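PDB 4UA2: regulatory protein, which is a dual-function transcriptional regulator of mercury resistance that probably represses the operon without mercury and activates it when its dimer binds the ion. Local coordinates for the interface of chains A and B. Residues are numbered along the deposited sequence; one frame, centred on the assembly and turned at random. Chains: chain A/B, Regulatory protein.

The interface of chains A and B. Residues chain A 106-107, 110, 114; chain B 68, 71, 82, 86.
A:Leu110 is the central side chain of this apolar patch of the MerR dimer. It lies near the end of the long helix 82-112 and packs against B:Leu68, B:Met82 and B:Thr86. Chain B hides 67 Å² of it, the most of any residue in the patch. Its CG is anti to the backbone N (chi1 -175°). The CD2 methyl points into chain B, while CD1 lies alongside B:Val71, farther off. CD2 of A:Leu110 lies 3.8 Å from the selenium SE of B:Met82 and 3.9 Å from CD2 of B:Leu68. B:Met82, a selenomethionine, crosses A:Leu110 at about a right angle. Its chain bends at chi2 (62°) and chi3, so CG and SE, rather than the tip, meet the leucine. B:Leu68 crosses the same leucine obliquely. CD2 of B:Leu68 also meets CE of A:Met106, likewise a selenomethionine, tip to tip at 3.8 Å. B:Thr86 crosses A:Leu110 at about a right angle. Its OG1 sits between backbone N and carbonyl carbon (chi1 54°), weakly hydrogen-bonded to O of B:Met82. This leaves CG2 of B:Thr86, anti to the carbonyl carbon, toward chain A, 3.7 Å from O of A:Leu107. A:Cys114, just past the helix end, is expected from the family to bind mercury; its SG is 4.4 Å from CB of B:Met82. Contact is by packing alone. The two-fold repeats it. It fastens each dimerisation helix end to the partner's helix 62-72 and long-helix start, probably coupling metal-binding region to DNA-binding domain.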
# COMPACT_ATOMS: atom_id res chain seq x y z
N MSE A 106 3.96 14.58 6.61
CA MSE A 106 3.73 15.68 5.68
C MSE A 106 2.27 16.12 5.69
O MSE A 106 1.97 17.31 5.72
CB MSE A 106 4.14 15.27 4.26
CG MSE A 106 4.01 16.38 3.23
SE MSE A 106 3.14 15.78 1.60
CE MSE A 106 1.30 15.81 2.23
N LEU A 107 1.36 15.14 5.68
CA LEU A 107 -0.07 15.41 5.71
C LEU A 107 -0.49 16.11 7.00
O LEU A 107 -1.31 17.02 6.98
CB LEU A 107 -0.86 14.11 5.54
CG LEU A 107 -0.94 13.53 4.13
CD1 LEU A 107 -1.42 12.09 4.18
CD2 LEU A 107 -1.87 14.37 3.27
N LEU A 110 0.70 19.62 6.93
CA LEU A 110 -0.20 20.39 6.07
C LEU A 110 -1.51 20.70 6.80
O LEU A 110 -2.11 21.75 6.58
CB LEU A 110 -0.48 19.63 4.78
CG LEU A 110 -1.32 20.35 3.72
CD1 LEU A 110 -0.73 21.72 3.41
CD2 LEU A 110 -1.41 19.51 2.45
N CYS A 114 -3.73 24.67 8.42
CA CYS A 114 -5.12 25.04 8.20
C CYS A 114 -5.71 25.67 9.45
O CYS A 114 -5.41 25.24 10.56
CB CYS A 114 -5.94 23.81 7.79
SG CYS A 114 -5.37 22.98 6.29
N LEU B 68 -2.68 17.85 -4.00
CA LEU B 68 -1.50 18.12 -3.19
C LEU B 68 -0.54 19.07 -3.90
O LEU B 68 0.03 19.96 -3.28
CB LEU B 68 -0.78 16.81 -2.84
CG LEU B 68 -1.32 16.05 -1.63
CD1 LEU B 68 -0.57 14.75 -1.44
CD2 LEU B 68 -1.23 16.90 -0.38
N VAL B 71 -1.01 22.90 -3.83
CA VAL B 71 -0.39 23.70 -2.78
C VAL B 71 0.95 24.26 -3.24
O VAL B 71 1.29 25.41 -2.97
CB VAL B 71 -0.18 22.88 -1.49
CG1 VAL B 71 0.35 23.76 -0.37
CG2 VAL B 71 -1.48 22.21 -1.07
N MSE B 82 -8.86 21.54 2.15
CA MSE B 82 -7.62 20.78 2.32
C MSE B 82 -7.62 20.05 3.66
O MSE B 82 -7.02 18.98 3.80
CB MSE B 82 -6.41 21.71 2.22
CG MSE B 82 -5.06 21.00 2.23
SE MSE B 82 -4.82 19.80 0.71
CE MSE B 82 -4.96 21.10 -0.73
N THR B 86 -6.81 16.15 4.39
CA THR B 86 -5.73 15.72 5.26
C THR B 86 -6.22 14.72 6.30
O THR B 86 -5.57 13.71 6.52
CB THR B 86 -5.06 16.91 5.99
OG1 THR B 86 -6.06 17.67 6.69
CG2 THR B 86 -4.34 17.81 5.00